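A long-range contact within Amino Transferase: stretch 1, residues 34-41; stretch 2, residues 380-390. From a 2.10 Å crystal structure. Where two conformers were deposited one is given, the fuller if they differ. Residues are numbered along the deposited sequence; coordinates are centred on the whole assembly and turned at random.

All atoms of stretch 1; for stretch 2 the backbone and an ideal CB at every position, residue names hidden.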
ATOM      1  N   LYS A  34       4.174  16.393  31.697  1.00 45.55           N
ATOM      2  CA  LYS A  34       4.959  16.157  30.473  1.00 46.90           C
ATOM      3  C   LYS A  34       6.338  16.822  30.523  1.00 45.68           C
ATOM      4  O   LYS A  34       7.288  16.265  29.988  1.00 47.03           O
ATOM      5  CB  LYS A  34       4.197  16.526  29.182  1.00 47.07           C
ATOM      6  CG  LYS A  34       3.817  18.002  29.013  1.00 51.18           C
ATOM      7  CD  LYS A  34       3.200  18.242  27.624  1.00 50.58           C
ATOM      8  CE  LYS A  34       2.738  19.703  27.450  1.00 54.37           C
ATOM      9  NZ  LYS A  34       2.179  19.961  26.076  1.00 56.04           N
ATOM     10  N   GLU A  35       6.458  17.973  31.197  1.00 44.85           N
ATOM     11  CA  GLU A  35       7.770  18.639  31.379  1.00 43.86           C
ATOM     12  C   GLU A  35       8.805  17.737  32.114  1.00 40.70           C
ATOM     13  O   GLU A  35      10.010  17.906  31.917  1.00 38.94           O
ATOM     14  CB  GLU A  35       7.618  19.965  32.158  1.00 43.87           C
ATOM     15  CG  GLU A  35       8.854  20.922  32.096  1.00 45.91           C
ATOM     16  CD  GLU A  35       8.832  22.069  33.132  1.00 46.59           C
ATOM     17  OE1 GLU A  35       8.029  22.031  34.090  1.00 52.48           O
ATOM     18  OE2 GLU A  35       9.670  22.992  32.997  1.00 52.91           O
ATOM     19  N   ASN A  36       8.316  16.820  32.958  1.00 38.89           N
ATOM     20  CA  ASN A  36       9.135  15.905  33.766  1.00 37.95           C
ATOM     21  C   ASN A  36       9.257  14.461  33.220  1.00 37.76           C
ATOM     22  O   ASN A  36       9.697  13.565  33.953  1.00 38.09           O
ATOM     23  CB  ASN A  36       8.583  15.892  35.199  1.00 37.64           C
ATOM     24  CG  ASN A  36       8.585  17.265  35.831  1.00 39.60           C
ATOM     25  OD1 ASN A  36       9.613  17.938  35.866  1.00 40.06           O
ATOM     26  ND2 ASN A  36       7.444  17.678  36.365  1.00 37.58           N
ATOM     27  N   VAL A  37       8.869  14.255  31.954  1.00 36.09           N
ATOM     28  CA  VAL A  37       8.989  12.971  31.253  1.00 36.30           C
ATOM     29  C   VAL A  37       9.902  13.227  30.042  1.00 36.43           C
ATOM     30  O   VAL A  37       9.634  14.121  29.236  1.00 36.76           O
ATOM     31  CB  VAL A  37       7.624  12.405  30.816  1.00 35.92           C
ATOM     32  CG1 VAL A  37       7.810  11.119  30.027  1.00 34.89           C
ATOM     33  CG2 VAL A  37       6.739  12.161  32.032  1.00 34.32           C
ATOM     34  N   TYR A  38      10.973  12.442  29.936  1.00 35.97           N
ATOM     35  CA  TYR A  38      11.998  12.616  28.902  1.00 34.34           C
ATOM     36  C   TYR A  38      11.929  11.450  27.936  1.00 34.98           C
ATOM     37  O   TYR A  38      12.681  10.464  28.016  1.00 32.82           O
ATOM     38  CB  TYR A  38      13.356  12.823  29.569  1.00 33.48           C
ATOM     39  CG  TYR A  38      13.226  13.838  30.703  1.00 27.48           C
ATOM     40  CD1 TYR A  38      13.013  15.181  30.432  1.00 29.23           C
ATOM     41  CD2 TYR A  38      13.261  13.433  32.041  1.00 27.60           C
ATOM     42  CE1 TYR A  38      12.856  16.136  31.484  1.00 26.43           C
ATOM     43  CE2 TYR A  38      13.122  14.387  33.119  1.00 28.35           C
ATOM     44  CZ  TYR A  38      12.912  15.728  32.827  1.00 27.26           C
ATOM     45  OH  TYR A  38      12.777  16.653  33.880  1.00 27.07           O
ATOM     46  N   ASP A  39      10.993  11.604  27.005  1.00 34.42           N
ATOM     47  CA  ASP A  39      10.693  10.600  26.003  1.00 34.50           C
ATOM     48  C   ASP A  39      11.538  10.735  24.744  1.00 34.17           C
ATOM     49  O   ASP A  39      11.279  11.614  23.900  1.00 31.99           O
ATOM     50  CB  ASP A  39       9.199  10.670  25.662  1.00 35.40           C
ATOM     51  CG  ASP A  39       8.762   9.637  24.654  1.00 38.18           C
ATOM     52  OD1 ASP A  39       9.484   8.630  24.413  1.00 35.22           O
ATOM     53  OD2 ASP A  39       7.651   9.855  24.106  1.00 39.96           O
ATOM     54  N   PHE A  40      12.522   9.828  24.626  1.00 34.06           N
ATOM     55  CA  PHE A  40      13.381   9.712  23.457  1.00 33.88           C
ATOM     56  C   PHE A  40      13.120   8.393  22.716  1.00 35.44           C
ATOM     57  O   PHE A  40      14.007   7.925  22.003  1.00 34.84           O
ATOM     58  CB  PHE A  40      14.867   9.747  23.859  1.00 34.27           C
ATOM     59  CG  PHE A  40      15.257  10.917  24.714  1.00 31.37           C
ATOM     60  CD1 PHE A  40      15.649  12.130  24.144  1.00 32.15           C
ATOM     61  CD2 PHE A  40      15.302  10.786  26.095  1.00 30.71           C
ATOM     62  CE1 PHE A  40      16.041  13.197  24.943  1.00 31.48           C
ATOM     63  CE2 PHE A  40      15.679  11.852  26.905  1.00 30.98           C
ATOM     64  CZ  PHE A  40      16.054  13.053  26.327  1.00 33.09           C
ATOM     65  N   SER A  41      11.911   7.823  22.823  1.00 37.51           N
ATOM     66  CA  SER A  41      11.597   6.502  22.240  1.00 39.44           C
ATOM     67  C   SER A  41      11.246   6.456  20.734  1.00 42.45           C
ATOM     68  O   SER A  41      12.104   6.127  19.930  1.00 41.67           O
ATOM     69  CB  SER A  41      10.511   5.791  23.069  1.00 39.30           C
ATOM     70  OG  SER A  41       9.263   6.455  22.962  1.00 36.28           O
ATOM     71  N   UNK A 380      13.869  22.032  24.250  1.00 40.29           N
ATOM     72  CA  UNK A 380      13.820  22.358  25.688  1.00 39.50           C
ATOM     73  C   UNK A 380      13.744  21.100  26.571  1.00 37.42           C
ATOM     74  O   UNK A 380      14.275  21.118  27.683  1.00 37.86           O
ATOM     75  CB  UNK A 380      12.617  23.258  25.976  1.00 39.50           C
ATOM     76  N   UNK A 381      13.100  20.033  26.071  1.00 35.10           N
ATOM     77  CA  UNK A 381      13.015  18.767  26.796  0.80 34.62           C
ATOM     78  C   UNK A 381      14.430  18.174  26.943  1.00 34.48           C
ATOM     79  O   UNK A 381      14.756  17.628  27.996  1.00 34.62           O
ATOM     80  CB  UNK A 381      12.085  17.790  26.075  0.80 34.62           C
ATOM     81  N   UNK A 382      15.260  18.281  25.891  1.00 34.25           N
ATOM     82  CA  UNK A 382      16.659  17.792  25.939  1.00 34.09           C
ATOM     83  C   UNK A 382      17.436  18.486  27.081  1.00 34.53           C
ATOM     84  O   UNK A 382      18.122  17.819  27.847  1.00 33.70           O
ATOM     85  CB  UNK A 382      17.358  18.041  24.601  1.00 34.09           C
ATOM     86  N   UNK A 383      17.280  19.808  27.210  1.00 35.78           N
ATOM     87  CA  UNK A 383      17.937  20.576  28.294  1.00 37.00           C
ATOM     88  C   UNK A 383      17.395  20.211  29.679  1.00 36.42           C
ATOM     89  O   UNK A 383      18.177  20.036  30.622  1.00 35.44           O
ATOM     90  CB  UNK A 383      17.754  22.077  28.059  1.00 37.00           C
ATOM     91  N   UNK A 384      16.066  20.062  29.779  1.00 36.39           N
ATOM     92  CA  UNK A 384      15.422  19.713  31.070  0.50 35.78           C
ATOM     93  C   UNK A 384      15.723  18.258  31.478  1.00 35.55           C
ATOM     94  O   UNK A 384      15.644  17.916  32.653  1.00 34.40           O
ATOM     95  CB  UNK A 384      13.909  19.918  30.977  0.50 35.78           C
ATOM     96  N   UNK A 385      16.099  17.410  30.519  1.00 34.89           N
ATOM     97  CA  UNK A 385      16.449  16.009  30.804  1.00 34.23           C
ATOM     98  C   UNK A 385      17.814  15.794  31.468  1.00 33.20           C
ATOM     99  O   UNK A 385      18.028  14.730  32.063  1.00 32.10           O
ATOM    100  CB  UNK A 385      16.415  15.214  29.497  1.00 34.23           C
ATOM    101  N   UNK A 386      18.723  16.776  31.371  1.00 32.69           N
ATOM    102  CA  UNK A 386      20.127  16.595  31.836  1.00 31.17           C
ATOM    103  C   UNK A 386      20.335  16.214  33.298  1.00 30.73           C
ATOM    104  O   UNK A 386      21.145  15.330  33.573  1.00 29.40           O
ATOM    105  CB  UNK A 386      20.896  17.894  31.589  1.00 31.17           C
ATOM    106  N   UNK A 387      19.639  16.884  34.237  1.00 31.16           N
ATOM    107  CA  UNK A 387      19.688  16.431  35.630  1.00 31.85           C
ATOM    108  C   UNK A 387      19.252  14.968  35.855  1.00 32.48           C
ATOM    109  O   UNK A 387      19.837  14.302  36.699  1.00 32.45           O
ATOM    110  CB  UNK A 387      18.802  17.347  36.477  1.00 31.85           C
ATOM    111  N   UNK A 388      18.270  14.472  35.100  1.00 33.06           N
ATOM    112  CA  UNK A 388      17.859  13.055  35.216  1.00 34.22           C
ATOM    113  C   UNK A 388      18.968  12.140  34.654  1.00 35.02           C
ATOM    114  O   UNK A 388      19.305  11.142  35.282  1.00 35.61           O
ATOM    115  CB  UNK A 388      16.543  12.812  34.475  1.00 34.22           C
ATOM    116  N   UNK A 389      19.526  12.496  33.488  1.00 34.85           N
ATOM    117  CA  UNK A 389      20.705  11.799  32.924  1.00 34.56           C
ATOM    118  C   UNK A 389      21.902  11.741  33.884  1.00 35.23           C
ATOM    119  O   UNK A 389      22.565  10.705  33.987  1.00 35.72           O
ATOM    120  CB  UNK A 389      21.139  12.492  31.631  1.00 34.56           C
ATOM    121  N   UNK A 390      22.155  12.854  34.565  1.00 35.19           N
ATOM    122  CA  UNK A 390      23.203  12.963  35.570  1.00 36.88           C
ATOM    123  C   UNK A 390      22.930  12.025  36.753  1.00 36.18           C
ATOM    124  O   UNK A 390      23.854  11.382  37.259  1.00 34.06           O
ATOM    125  CB  UNK A 390      23.321  14.409  36.055  1.00 36.88           C
TER

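Stretch 2 is helical, and stretch 1 offers it chiefly the rings of Tyr38 and Phe40. Position 380 has nothing of stretch 1 within 5.5 Å of its ideal CB, so many residues would suit it; it is Glu380, out of reach.

At position 381 the CA-to-CB bond runs sideways, and the ideal CB stands 5.2 Å from Tyr38 CD1 and 5.4 Å from Val37 O. The space beside the 37-39 backbone, alongside the Phe40 ring, favours an apolar chain of some length, methionine being well suited and leucine or isoleucine possible. The residue is Met381, present as selenomethionine. With chi1 t and chi2 m, Met381 SE comes to 3.8 Å from Tyr38 CA and 3.5 Å from Phe40 CZ. Met381 CE lies over one face of the Phe40 ring, 3.8 Å from the centroid, and 3.2 Å from Asp39 O.

Position 382 points away, although its ideal CB is 5.0 Å from Phe40 CE1; an aliphatic chain could reach that ring. Ile382 does so at its edge, with Ile382 CG1 4.3 Å from Phe40 CE1. Position 383 points away into space that stretch 1 leaves empty, tolerating almost any residue, and holds Lys383.

Position 384 points toward stretch 1, its ideal CB 4.0 Å from Tyr38 CE1 and 4.5 Å from Glu35 O. With the Glu35 carboxylate nearby, a polar, basic or aromatic side chain would be plausible. His384 places its ring so that Glu35 OE2 lies over one face.

Position 385 is the tightest: CA-to-CB runs sideways, yet the ideal CB is 3.5 Å from Tyr38 CD1 and 3.9 Å from Phe40 CZ, which favours alanine, serine or another small residue. Ser385 CA sits over the Tyr38 ring, 3.7 Å from the centroid, in a CH-pi contact. The hydroxyl turns back on its own helix, where Ser385 OG donates to Ile382 O at 2.6 Å.

Position 386 points away and 387 sideways; stretch 1 restricts neither, so many residues would do. They are Met386, also selenomethionine, and Pro387, which has no amide hydrogen to give to the preceding turn, where the helix is kinked.

Position 388 points toward Tyr38, its ideal CB 4.0 Å from Tyr38 CE2, so a small apolar residue fits; it is Ala388.

Position 389 points sideways, and only a long side chain, aromatic or large aliphatic, could reach Phe40. Phe389 CE2 comes to 3.6 Å from Phe40 CE2, the ring planes inclined at 47°. At position 390 nothing of stretch 1 lies within 5.5 Å of the ideal CB, so almost any residue would suit; it is Glu390.

Stretch 2, residues 380-390: EMIKHSMPAFE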
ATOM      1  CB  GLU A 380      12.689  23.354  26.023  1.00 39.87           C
ATOM      2  CG  GLU A 380      12.615  24.611  25.120  1.00 45.50           C
ATOM      3  CD  GLU A 380      13.969  25.279  24.856  1.00 48.27           C
ATOM      4  OE1 GLU A 380      14.573  25.823  25.800  1.00 48.23           O
ATOM      5  OE2 GLU A 380      14.410  25.271  23.683  1.00 52.18           O
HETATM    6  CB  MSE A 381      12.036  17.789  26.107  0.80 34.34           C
HETATM    7  CG  MSE A 381      11.865  16.448  26.797  0.80 35.14           C
HETATM    8 SE   MSE A 381      13.344  15.211  26.413  0.60 34.88          SE
HETATM    9  CE  MSE A 381      12.715  14.329  24.788  0.80 39.26           C
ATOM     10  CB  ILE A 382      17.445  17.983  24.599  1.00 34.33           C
ATOM     11  CG1 ILE A 382      16.787  17.214  23.458  1.00 33.21           C
ATOM     12  CG2 ILE A 382      18.890  17.483  24.750  1.00 32.64           C
ATOM     13  CD1 ILE A 382      17.531  17.335  22.126  1.00 34.72           C
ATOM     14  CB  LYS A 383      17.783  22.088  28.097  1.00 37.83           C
ATOM     15  CG  LYS A 383      18.343  22.625  26.793  1.00 41.91           C
ATOM     16  CD  LYS A 383      18.282  24.125  26.793  1.00 47.05           C
ATOM     17  CE  LYS A 383      18.806  24.711  25.513  1.00 49.29           C
ATOM     18  NZ  LYS A 383      18.836  26.199  25.632  1.00 53.79           N
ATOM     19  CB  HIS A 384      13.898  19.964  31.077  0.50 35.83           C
ATOM     20  CG  HIS A 384      13.507  21.355  30.677  0.50 33.46           C
ATOM     21  ND1 HIS A 384      12.469  21.614  29.809  0.50 31.86           N
ATOM     22  CD2 HIS A 384      14.072  22.551  30.954  0.50 33.63           C
ATOM     23  CE1 HIS A 384      12.379  22.915  29.610  0.50 35.35           C
ATOM     24  NE2 HIS A 384      13.341  23.508  30.293  0.50 34.61           N
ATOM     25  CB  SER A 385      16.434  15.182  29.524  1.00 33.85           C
ATOM     26  OG  SER A 385      17.549  15.465  28.692  1.00 34.51           O
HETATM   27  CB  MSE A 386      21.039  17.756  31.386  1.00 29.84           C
HETATM   28  CG  MSE A 386      21.236  17.775  29.864  1.00 29.74           C
HETATM   29 SE   MSE A 386      22.136  16.183  29.230  0.75 32.99          SE
HETATM   30  CE  MSE A 386      21.572  16.176  27.396  1.00 29.18           C
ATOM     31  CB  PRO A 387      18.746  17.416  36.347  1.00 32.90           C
ATOM     32  CG  PRO A 387      18.849  18.652  35.525  1.00 31.25           C
ATOM     33  CD  PRO A 387      18.883  18.145  34.119  1.00 30.57           C
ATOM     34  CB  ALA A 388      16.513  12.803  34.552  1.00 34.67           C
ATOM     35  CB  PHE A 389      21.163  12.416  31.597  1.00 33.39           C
ATOM     36  CG  PHE A 389      20.382  11.932  30.413  1.00 33.09           C
ATOM     37  CD1 PHE A 389      20.482  10.597  30.008  1.00 31.32           C
ATOM     38  CD2 PHE A 389      19.567  12.798  29.681  1.00 28.22           C
ATOM     39  CE1 PHE A 389      19.773  10.128  28.904  1.00 32.78           C
ATOM     40  CE2 PHE A 389      18.839  12.332  28.567  1.00 32.47           C
ATOM     41  CZ  PHE A 389      18.941  11.005  28.180  1.00 31.14           C
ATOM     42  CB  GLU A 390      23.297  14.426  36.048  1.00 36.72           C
ATOM     43  CG  GLU A 390      24.414  14.764  37.017  1.00 39.31           C
ATOM     44  CD  GLU A 390      24.406  16.248  37.411  1.00 40.72           C
ATOM     45  OE1 GLU A 390      23.314  16.849  37.589  1.00 49.55           O
ATOM     46  OE2 GLU A 390      25.505  16.808  37.567  1.00 51.73           O
TER
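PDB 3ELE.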